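Long-range contacts in uncharacterized protein (Bacteroides vulgatus, PDB 4R8O), which is of unknown function but belongs to the DUF3836 family of single-layer beta-sheet proteins, built from successive beta hairpins: residues Leu8-Glu13 with Val20-Phe25; Leu32-Lys37 with Gln54-Asn59; Leu67-Thr72 with Thr80-Trp85. All coordinates share one frame; numbering follows the deposited sequence.

Contact 1 (Leu8-Glu13 with Val20-Phe25); sequences LIYNAE and VSETIF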
loop_
_atom_site.group_PDB
_atom_site.type_symbol
_atom_site.label_atom_id
_atom_site.label_comp_id
_atom_site.label_asym_id
_atom_site.label_seq_id
_atom_site.Cartn_x
_atom_site.Cartn_y
_atom_site.Cartn_z
ATOM N N LEU A 8 16.072 5.774 -1.959
ATOM C CA LEU A 8 14.794 6.043 -1.265
ATOM C C LEU A 8 14.854 6.234 0.241
ATOM O O LEU A 8 15.587 5.535 0.937
ATOM C CB LEU A 8 13.789 4.928 -1.480
ATOM C CG LEU A 8 13.501 4.539 -2.916
ATOM C CD1 LEU A 8 12.702 3.250 -2.896
ATOM C CD2 LEU A 8 12.757 5.662 -3.637
ATOM N N ILE A 9 13.969 7.103 0.741
ATOM C CA ILE A 9 13.916 7.477 2.142
ATOM C C ILE A 9 12.537 7.217 2.750
ATOM O O ILE A 9 11.505 7.598 2.190
ATOM C CB ILE A 9 14.290 8.949 2.296
ATOM C CG1 ILE A 9 15.734 9.193 1.768
ATOM C CG2 ILE A 9 14.205 9.349 3.735
ATOM C CD1 ILE A 9 15.792 9.735 0.352
ATOM N N TYR A 10 12.538 6.633 3.943
ATOM C CA TYR A 10 11.345 6.105 4.554
ATOM C C TYR A 10 10.967 6.835 5.831
ATOM O O TYR A 10 11.822 7.109 6.675
ATOM C CB TYR A 10 11.561 4.625 4.852
ATOM C CG TYR A 10 11.886 3.831 3.588
ATOM C CD1 TYR A 10 13.205 3.731 3.124
ATOM C CD2 TYR A 10 10.879 3.208 2.829
ATOM C CE1 TYR A 10 13.515 3.031 1.960
ATOM C CE2 TYR A 10 11.180 2.486 1.663
ATOM C CZ TYR A 10 12.508 2.395 1.227
ATOM O OH TYR A 10 12.854 1.694 0.055
ATOM N N ASN A 11 9.676 7.125 5.988
ATOM C CA ASN A 11 9.129 7.529 7.277
ATOM C C ASN A 11 7.820 6.818 7.588
ATOM O O ASN A 11 6.854 6.923 6.813
ATOM C CB ASN A 11 8.861 9.002 7.327
ATOM C CG ASN A 11 8.307 9.418 8.671
ATOM O OD1 ASN A 11 9.040 9.498 9.678
ATOM N ND2 ASN A 11 7.007 9.659 8.714
ATOM N N ALA A 12 7.782 6.197 8.768
ATOM C CA ALA A 12 6.681 5.370 9.219
ATOM C C ALA A 12 5.882 6.060 10.308
ATOM O O ALA A 12 6.448 6.690 11.225
ATOM C CB ALA A 12 7.208 4.060 9.774
ATOM N N GLU A 13 4.561 5.891 10.221
ATOM C CA GLU A 13 3.656 6.341 11.236
ATOM C C GLU A 13 3.205 5.110 11.985
ATOM O O GLU A 13 2.616 4.183 11.386
ATOM C CB GLU A 13 2.438 7.005 10.611
ATOM C CG GLU A 13 1.328 7.230 11.626
ATOM C CD GLU A 13 0.060 7.793 11.034
ATOM O OE1 GLU A 13 0.034 8.168 9.823
ATOM O OE2 GLU A 13 -0.934 7.799 11.808
ATOM N N VAL A 20 0.708 2.167 10.623
ATOM C CA VAL A 20 -0.569 2.410 9.935
ATOM C C VAL A 20 -0.312 2.996 8.571
ATOM O O VAL A 20 -1.176 2.987 7.702
ATOM C CB VAL A 20 -1.432 3.402 10.761
ATOM C CG1 VAL A 20 -2.780 3.731 10.096
ATOM C CG2 VAL A 20 -1.663 2.812 12.133
ATOM N N SER A 21 0.863 3.558 8.403
ATOM C CA SER A 21 1.223 4.196 7.177
ATOM C C SER A 21 2.729 4.330 7.074
ATOM O O SER A 21 3.434 4.391 8.091
ATOM C CB SER A 21 0.593 5.583 7.130
ATOM O OG SER A 21 1.060 6.332 6.011
ATOM N N GLU A 22 3.200 4.431 5.842
ATOM C CA GLU A 22 4.598 4.705 5.581
ATOM C C GLU A 22 4.739 5.531 4.310
ATOM O O GLU A 22 4.084 5.268 3.318
ATOM C CB GLU A 22 5.322 3.406 5.440
ATOM C CG GLU A 22 6.809 3.565 5.439
ATOM C CD GLU A 22 7.490 2.375 4.855
ATOM O OE1 GLU A 22 7.228 2.082 3.673
ATOM O OE2 GLU A 22 8.274 1.737 5.571
ATOM N N THR A 23 5.624 6.504 4.334
ATOM C CA THR A 23 5.807 7.397 3.209
ATOM C C THR A 23 7.232 7.194 2.678
ATOM O O THR A 23 8.178 7.017 3.447
ATOM C CB THR A 23 5.549 8.824 3.648
ATOM O OG1 THR A 23 4.286 8.885 4.322
ATOM C CG2 THR A 23 5.501 9.746 2.469
ATOM N N ILE A 24 7.362 7.211 1.358
ATOM C CA ILE A 24 8.653 7.006 0.700
ATOM C C ILE A 24 8.886 8.250 -0.123
ATOM O O ILE A 24 7.957 8.768 -0.772
ATOM C CB ILE A 24 8.719 5.716 -0.147
ATOM C CG1 ILE A 24 8.230 4.515 0.680
ATOM C CG2 ILE A 24 10.151 5.437 -0.593
ATOM C CD1 ILE A 24 7.921 3.264 -0.130
ATOM N N PHE A 25 10.110 8.758 -0.045
ATOM C CA PHE A 25 10.476 9.964 -0.742
ATOM C C PHE A 25 11.722 9.712 -1.572
ATOM O O PHE A 25 12.464 8.766 -1.322
ATOM C CB PHE A 25 10.869 11.076 0.221
ATOM C CG PHE A 25 9.926 11.323 1.361
ATOM C CD1 PHE A 25 10.085 10.645 2.576
ATOM C CD2 PHE A 25 8.975 12.356 1.297
ATOM C CE1 PHE A 25 9.253 10.916 3.671
ATOM C CE2 PHE A 25 8.157 12.645 2.417
ATOM C CZ PHE A 25 8.277 11.905 3.591
#
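Y10 and I24 share a first torsion: in both, CG or CG1 stands anti to the carbonyl carbon, beside the backbone N (chi1 -59° and -50°). As a non-hydrogen-bonded pair with similar chi1, the two side chains leave the sheet side by side and point the same way. Y10 CD2 rests on I24 CG1 at 3.7 Å. I24 CD1 reaches further along the same ring side, to CE2. E22 has CG anti to its own N, and its extended chain brings the carboxylate to the ring edge, with OE1 near the ring plane, 3.9 Å from Y10 CD2. The other branch of I24, CG2, packs against L8 CB at 3.8 Å. A12 lies on this face too, opposite E22.

I9, N11, E13, S21, T23 and F25 occupy the reverse face. The F25 ring turns its edge to the first strand, so that CD1 lies 3.4 Å from I9 O and CE1 meets N11 CB. T23 CG2, from F25's own strand, covers part of one ring face. The E13 chain is extended and carries OE1 to S21 CB.

The backbones form an antiparallel hairpin at 162°. I9 with F25 and N11 with T23 are hydrogen-bonded pairs, each closed by two bonds; T23 N to N11 O is 2.8 Å. At E13 the pattern changes. E13 N binds S21 O at 2.8 Å, but E13 O accepts from V20 N at 2.9 Å. V20 and S21 thus both face E13, a classic beta bulge.

Within the chain, strand 8-15 is outermost on this side of the sheet, and 18-28 is its only neighbour. The far edge of 18-28 bonds to strand 31-42: V20 to Y40 and E22 to H38. F25 also packs on L32 and N34 of that strand.

Contact 2 (Leu32-Lys37 with Gln54-Asn59); sequences LTNYMK and QKWNSN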
loop_
_atom_site.group_PDB
_atom_site.type_symbol
_atom_site.label_atom_id
_atom_site.label_comp_id
_atom_site.label_asym_id
_atom_site.label_seq_id
_atom_site.Cartn_x
_atom_site.Cartn_y
_atom_site.Cartn_z
ATOM N N LEU A 32 13.302 16.771 0.374
ATOM C CA LEU A 32 12.553 15.540 0.126
ATOM C C LEU A 32 11.409 15.803 -0.811
ATOM O O LEU A 32 10.734 16.825 -0.721
ATOM C CB LEU A 32 11.916 15.010 1.411
ATOM C CG LEU A 32 12.794 14.488 2.528
ATOM C CD1 LEU A 32 11.969 14.236 3.782
ATOM C CD2 LEU A 32 13.490 13.212 2.093
ATOM N N THR A 33 11.129 14.835 -1.654
ATOM C CA THR A 33 10.010 14.959 -2.554
ATOM C C THR A 33 9.227 13.667 -2.493
ATOM O O THR A 33 9.776 12.566 -2.575
ATOM C CB THR A 33 10.457 15.384 -3.957
ATOM O OG1 THR A 33 9.349 15.302 -4.850
ATOM C CG2 THR A 33 11.616 14.535 -4.471
ATOM N N ASN A 34 7.929 13.817 -2.296
ATOM C CA ASN A 34 7.035 12.683 -2.141
ATOM C C ASN A 34 7.087 11.735 -3.315
ATOM O O ASN A 34 7.105 12.190 -4.457
ATOM C CB ASN A 34 5.587 13.166 -1.996
ATOM C CG ASN A 34 5.287 13.716 -0.627
ATOM O OD1 ASN A 34 6.049 13.507 0.313
ATOM N ND2 ASN A 34 4.154 14.419 -0.493
ATOM N N TYR A 35 7.041 10.430 -3.038
ATOM C CA TYR A 35 7.072 9.427 -4.099
ATOM C C TYR A 35 5.994 8.354 -4.053
ATOM O O TYR A 35 5.271 8.145 -5.039
ATOM C CB TYR A 35 8.420 8.767 -4.078
ATOM C CG TYR A 35 8.608 7.790 -5.174
ATOM C CD1 TYR A 35 8.328 8.132 -6.507
ATOM C CD2 TYR A 35 9.077 6.519 -4.904
ATOM C CE1 TYR A 35 8.512 7.226 -7.526
ATOM C CE2 TYR A 35 9.288 5.611 -5.925
ATOM C CZ TYR A 35 9.007 5.969 -7.230
ATOM O OH TYR A 35 9.197 5.069 -8.241
HETATM N N MSE A 36 5.904 7.679 -2.916
HETATM C CA MSE A 36 4.896 6.660 -2.705
HETATM C C MSE A 36 4.446 6.640 -1.262
HETATM O O MSE A 36 5.204 6.985 -0.380
HETATM C CB MSE A 36 5.587 5.399 -3.223
HETATM C CG MSE A 36 4.851 4.135 -2.857
HETATM SE SE MSE A 36 5.036 2.659 -4.141
HETATM C CE MSE A 36 3.910 1.749 -2.891
ATOM N N LYS A 37 3.218 6.202 -1.002
ATOM C CA LYS A 37 2.670 6.136 0.375
ATOM C C LYS A 37 1.934 4.840 0.518
ATOM O O LYS A 37 1.093 4.503 -0.321
ATOM C CB LYS A 37 1.710 7.290 0.604
ATOM C CG LYS A 37 1.288 7.509 2.053
ATOM C CD LYS A 37 0.309 8.658 2.119
ATOM C CE LYS A 37 -0.237 8.857 3.518
ATOM N NZ LYS A 37 -1.580 9.485 3.476
ATOM N N GLN A 54 -0.089 4.147 -2.840
ATOM C CA GLN A 54 -0.434 5.357 -3.578
ATOM C C GLN A 54 0.812 5.985 -4.138
ATOM O O GLN A 54 1.872 5.881 -3.539
ATOM C CB GLN A 54 -1.149 6.330 -2.668
ATOM C CG GLN A 54 -2.532 5.874 -2.321
ATOM C CD GLN A 54 -3.269 6.895 -1.472
ATOM O OE1 GLN A 54 -2.766 7.321 -0.450
ATOM N NE2 GLN A 54 -4.481 7.272 -1.887
ATOM N N LYS A 55 0.662 6.661 -5.264
ATOM C CA LYS A 55 1.757 7.346 -5.924
ATOM C C LYS A 55 1.550 8.857 -5.868
ATOM O O LYS A 55 0.423 9.353 -5.917
ATOM C CB LYS A 55 1.870 6.860 -7.375
ATOM C CG LYS A 55 0.569 6.862 -8.203
ATOM C CD LYS A 55 0.783 6.986 -9.719
ATOM C CE LYS A 55 1.518 8.280 -10.082
ATOM N NZ LYS A 55 1.261 8.748 -11.469
ATOM N N TRP A 56 2.646 9.593 -5.783
ATOM C CA TRP A 56 2.555 11.047 -5.738
ATOM C C TRP A 56 2.511 11.575 -7.164
ATOM O O TRP A 56 3.414 11.279 -7.960
ATOM C CB TRP A 56 3.736 11.634 -4.981
ATOM C CG TRP A 56 3.663 13.111 -4.845
ATOM C CD1 TRP A 56 4.473 14.019 -5.450
ATOM C CD2 TRP A 56 2.718 13.853 -4.082
ATOM N NE1 TRP A 56 4.105 15.292 -5.102
ATOM C CE2 TRP A 56 3.035 15.220 -4.251
ATOM C CE3 TRP A 56 1.641 13.494 -3.255
ATOM C CZ2 TRP A 56 2.318 16.235 -3.635
ATOM C CZ3 TRP A 56 0.925 14.502 -2.625
ATOM C CH2 TRP A 56 1.268 15.869 -2.829
ATOM N N ASN A 57 1.480 12.356 -7.480
ATOM C CA ASN A 57 1.424 13.039 -8.761
ATOM C C ASN A 57 1.725 14.504 -8.527
ATOM O O ASN A 57 0.826 15.293 -8.204
ATOM C CB ASN A 57 0.082 12.854 -9.430
ATOM C CG ASN A 57 0.053 13.413 -10.844
ATOM O OD1 ASN A 57 1.102 13.650 -11.461
ATOM N ND2 ASN A 57 -1.146 13.620 -11.377
ATOM N N SER A 58 3.011 14.837 -8.674
ATOM C CA SER A 58 3.511 16.187 -8.405
ATOM C C SER A 58 2.773 17.272 -9.168
ATOM O O SER A 58 2.407 18.292 -8.582
ATOM C CB SER A 58 4.989 16.271 -8.743
ATOM O OG SER A 58 5.175 15.940 -10.101
ATOM N N ASN A 59 2.479 17.002 -10.436
ATOM C CA ASN A 59 1.847 17.985 -11.323
ATOM C C ASN A 59 0.382 18.235 -10.997
ATOM O O ASN A 59 -0.166 19.278 -11.375
ATOM C CB ASN A 59 1.946 17.582 -12.809
ATOM C CG ASN A 59 3.364 17.283 -13.259
ATOM O OD1 ASN A 59 4.037 18.125 -13.868
ATOM N ND2 ASN A 59 3.824 16.075 -12.968
#
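Strands 32-37 and 54-57 run antiparallel at 158°, bonded only over residues 35-37 and 54-56: K37 and Q54 form a hydrogen-bonded pair, with a nearly straight bond of 2.8 Å from Q54 N to K37 O, and Y35 O accepts W56 N at 3.1 Å, the donor well above the carbonyl plane.

N34 and W56 carry the side-chain contact. W56 has CG anti to the backbone N (chi1 -177°), which lays one indole face against N34. N34 CB stands over the five-membered ring, 3.6 Å from its centroid, a CH-pi contact. ND2 lies above the six-membered ring, 3.8 Å from W56 CE3. The amide is almost upright on the indole, its plane at 84° to the ring. N34 O approaches W56 CD1 at 3.4 Å. M36, a selenomethionine, sits in the non-hydrogen-bonded pair with K55, and its CG packs near Q54 O.

Both strands lie inside the sheet. Strand 62-73 flanks 48-57: W63 meets the W56 ring edge-to-face, and Q54 NE2 bonds N65 OD1. On the other side, strand 18-28 bonds through I24 to both Y35 and M36, a classic beta bulge.

Contact 3 (Leu67-Thr72 with Thr80-Trp85); sequences LCIRYT and TEYYKW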
loop_
_atom_site.group_PDB
_atom_site.type_symbol
_atom_site.label_atom_id
_atom_site.label_comp_id
_atom_site.label_asym_id
_atom_site.label_seq_id
_atom_site.Cartn_x
_atom_site.Cartn_y
_atom_site.Cartn_z
ATOM N N LEU A 67 -2.345 0.724 -6.684
ATOM C CA LEU A 67 -2.395 -0.690 -6.372
ATOM C C LEU A 67 -2.842 -0.863 -4.951
ATOM O O LEU A 67 -2.690 0.052 -4.133
ATOM C CB LEU A 67 -0.999 -1.315 -6.519
ATOM C CG LEU A 67 -0.470 -1.386 -7.960
ATOM C CD1 LEU A 67 0.992 -1.862 -8.035
ATOM C CD2 LEU A 67 -1.358 -2.275 -8.829
ATOM N N CYS A 68 -3.353 -2.053 -4.654
ATOM C CA CYS A 68 -3.827 -2.404 -3.301
ATOM C C CYS A 68 -3.787 -3.906 -3.193
ATOM O O CYS A 68 -4.297 -4.599 -4.060
ATOM C CB CYS A 68 -5.239 -1.935 -3.127
ATOM S SG CYS A 68 -5.865 -2.023 -1.451
ATOM N N ILE A 69 -3.133 -4.387 -2.158
ATOM C CA ILE A 69 -3.003 -5.793 -1.863
ATOM C C ILE A 69 -3.804 -6.107 -0.611
ATOM O O ILE A 69 -3.802 -5.316 0.331
ATOM C CB ILE A 69 -1.577 -6.136 -1.491
ATOM C CG1 ILE A 69 -0.594 -5.588 -2.543
ATOM C CG2 ILE A 69 -1.439 -7.637 -1.353
ATOM C CD1 ILE A 69 0.862 -5.638 -2.102
ATOM N N ARG A 70 -4.435 -7.276 -0.592
ATOM C CA ARG A 70 -5.308 -7.713 0.504
ATOM C C ARG A 70 -4.932 -9.115 0.884
ATOM O O ARG A 70 -4.724 -9.937 0.004
ATOM C CB ARG A 70 -6.764 -7.623 0.087
ATOM C CG ARG A 70 -7.157 -6.156 -0.053
ATOM C CD ARG A 70 -8.657 -5.839 -0.129
ATOM N NE ARG A 70 -8.751 -4.531 -0.769
ATOM C CZ ARG A 70 -9.828 -3.983 -1.343
ATOM N NH1 ARG A 70 -11.019 -4.586 -1.349
ATOM N NH2 ARG A 70 -9.712 -2.777 -1.914
ATOM N N TYR A 71 -4.780 -9.358 2.181
ATOM C CA TYR A 71 -4.251 -10.620 2.691
ATOM C C TYR A 71 -5.341 -11.308 3.468
ATOM O O TYR A 71 -6.099 -10.643 4.179
ATOM C CB TYR A 71 -3.067 -10.350 3.587
ATOM C CG TYR A 71 -1.863 -9.660 2.922
ATOM C CD1 TYR A 71 -0.911 -10.397 2.198
ATOM C CD2 TYR A 71 -1.640 -8.279 3.069
ATOM C CE1 TYR A 71 0.209 -9.786 1.624
ATOM C CE2 TYR A 71 -0.514 -7.657 2.496
ATOM C CZ TYR A 71 0.401 -8.422 1.780
ATOM O OH TYR A 71 1.522 -7.849 1.224
ATOM N N THR A 72 -5.465 -12.619 3.270
ATOM C CA THR A 72 -6.442 -13.436 3.960
ATOM C C THR A 72 -5.735 -14.617 4.564
ATOM O O THR A 72 -4.895 -15.256 3.912
ATOM C CB THR A 72 -7.483 -13.923 2.988
ATOM O OG1 THR A 72 -8.028 -12.784 2.312
ATOM C CG2 THR A 72 -8.586 -14.698 3.711
ATOM N N THR A 80 -3.208 -13.850 -0.996
ATOM C CA THR A 80 -2.934 -12.446 -1.296
ATOM C C THR A 80 -3.580 -12.131 -2.622
ATOM O O THR A 80 -3.384 -12.843 -3.610
ATOM C CB THR A 80 -1.427 -12.139 -1.372
ATOM O OG1 THR A 80 -0.956 -12.336 -2.702
ATOM C CG2 THR A 80 -0.645 -13.032 -0.463
ATOM N N GLU A 81 -4.363 -11.069 -2.655
ATOM C CA GLU A 81 -5.052 -10.664 -3.865
ATOM C C GLU A 81 -4.672 -9.256 -4.218
ATOM O O GLU A 81 -4.547 -8.424 -3.322
ATOM C CB GLU A 81 -6.528 -10.705 -3.637
ATOM C CG GLU A 81 -7.099 -12.069 -3.410
ATOM C CD GLU A 81 -8.614 -11.970 -3.188
ATOM O OE1 GLU A 81 -9.009 -11.357 -2.171
ATOM O OE2 GLU A 81 -9.392 -12.466 -4.037
ATOM N N TYR A 82 -4.573 -8.970 -5.517
ATOM C CA TYR A 82 -4.049 -7.701 -5.996
ATOM C C TYR A 82 -5.128 -6.976 -6.729
ATOM O O TYR A 82 -5.793 -7.562 -7.594
ATOM C CB TYR A 82 -2.879 -7.971 -6.966
ATOM C CG TYR A 82 -1.729 -8.711 -6.321
ATOM C CD1 TYR A 82 -1.652 -10.114 -6.330
ATOM C CD2 TYR A 82 -0.711 -8.018 -5.707
ATOM C CE1 TYR A 82 -0.572 -10.785 -5.709
ATOM C CE2 TYR A 82 0.370 -8.668 -5.124
ATOM C CZ TYR A 82 0.431 -10.036 -5.110
ATOM O OH TYR A 82 1.507 -10.598 -4.469
ATOM N N TYR A 83 -5.271 -5.685 -6.447
ATOM C CA TYR A 83 -6.327 -4.885 -7.060
ATOM C C TYR A 83 -5.694 -3.714 -7.737
ATOM O O TYR A 83 -4.704 -3.177 -7.235
ATOM C CB TYR A 83 -7.261 -4.366 -5.966
ATOM C CG TYR A 83 -8.097 -5.422 -5.259
ATOM C CD1 TYR A 83 -7.540 -6.252 -4.327
ATOM C CD2 TYR A 83 -9.491 -5.521 -5.483
ATOM C CE1 TYR A 83 -8.310 -7.219 -3.663
ATOM C CE2 TYR A 83 -10.272 -6.445 -4.808
ATOM C CZ TYR A 83 -9.699 -7.280 -3.919
ATOM O OH TYR A 83 -10.508 -8.197 -3.297
ATOM N N LYS A 84 -6.252 -3.283 -8.863
ATOM C CA LYS A 84 -5.773 -2.060 -9.517
ATOM C C LYS A 84 -6.890 -1.044 -9.511
ATOM O O LYS A 84 -8.071 -1.405 -9.631
ATOM C CB LYS A 84 -5.282 -2.343 -10.938
ATOM C CG LYS A 84 -4.567 -1.152 -11.571
ATOM C CD LYS A 84 -3.434 -1.542 -12.543
ATOM C CE LYS A 84 -2.207 -0.609 -12.476
ATOM N NZ LYS A 84 -2.441 0.857 -12.265
ATOM N N TRP A 85 -6.514 0.216 -9.313
ATOM C CA TRP A 85 -7.463 1.328 -9.272
ATOM C C TRP A 85 -7.912 1.677 -10.685
ATOM O O TRP A 85 -7.091 1.759 -11.588
ATOM C CB TRP A 85 -6.781 2.563 -8.641
ATOM C CG TRP A 85 -7.684 3.732 -8.540
ATOM C CD1 TRP A 85 -7.697 4.835 -9.350
ATOM C CD2 TRP A 85 -8.745 3.909 -7.600
ATOM N NE1 TRP A 85 -8.697 5.705 -8.953
ATOM C CE2 TRP A 85 -9.351 5.158 -7.878
ATOM C CE3 TRP A 85 -9.240 3.144 -6.543
ATOM C CZ2 TRP A 85 -10.442 5.643 -7.149
ATOM C CZ3 TRP A 85 -10.345 3.629 -5.796
ATOM C CH2 TRP A 85 -10.920 4.870 -6.105
#
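The stack of R70 on Y83 is the main side-chain interaction. Both residues hold CG anti to the carbonyl carbon, beside the backbone N (chi1 near -70°). R70 then extends from CG to NE, crossing Y83 at about a right angle. Its guanidinium lies flat over one face of the ring, with the planes 16° apart. R70 CZ is 4.1 Å from the ring centroid and almost on the ring normal, so the pair is a cation-pi contact. The aliphatic part helps: R70 CD touches Y83 CE1 at 3.8 Å. C68 SG comes to the guanidinium edge, in its plane. R70 NE also has a long, weak ion pair with E50.

Backbone hydrogen bonds join C68 with Y83 and R70 with E81, two bonds to each pair. Y83 N to C68 O is the shortest, at 2.8 Å. The C68 N to Y83 O bond is longer, 3.1 Å, and bent. CA-H...O contacts fill the steps between, as from T80 CA to R70 O at 3.3 Å.

Apolar packing occupies the reverse face, lined by L67, I69, Y71, T80, Y82 and K84. I69 CG1 lies beside the Y82 ring, 4.0 Å from CD2. Y71 CD1 meets T80 CG2 at 3.8 Å, while I69 CG2 sits over part of one face of the Y71 ring. L67 CD2 reaches K84 CE; K84 NZ bonds N66 OD1.

This hairpin of strands 62-73 and 78-86 runs antiparallel at 159°. Strand 48-57 borders strand 62-73 through backbone bonds of L67 to A53 and Y71 to T49. On the other side, strand 91-102, the outermost there, bonds T80 through V100 and Y82 through V95, and its L94 packs on Y83.

All three are surface contacts, each joining strands consecutive in the chain and adjacent in one seven-stranded antiparallel sheet. This up-and-down order fits a single-layer sheet evolved from beta-hairpin repeats. Contact 1 includes an outermost strand; contacts 2 and 3 lie between interior strands. Contacts 1 and 2 touch where strand 18-28 meets strand 31-42, with F25 CE2 packed 3.1 Å from N34 OD1. Contact 3 lies across the chain's centre, its nearest atoms about 5 Å from contact 2 and about 11 Å from contact 1. Their chemistry differs: aliphatic-aromatic packing in contact 1, an asparagine against an indole in contact 2, a cation-pi stack in contact 3.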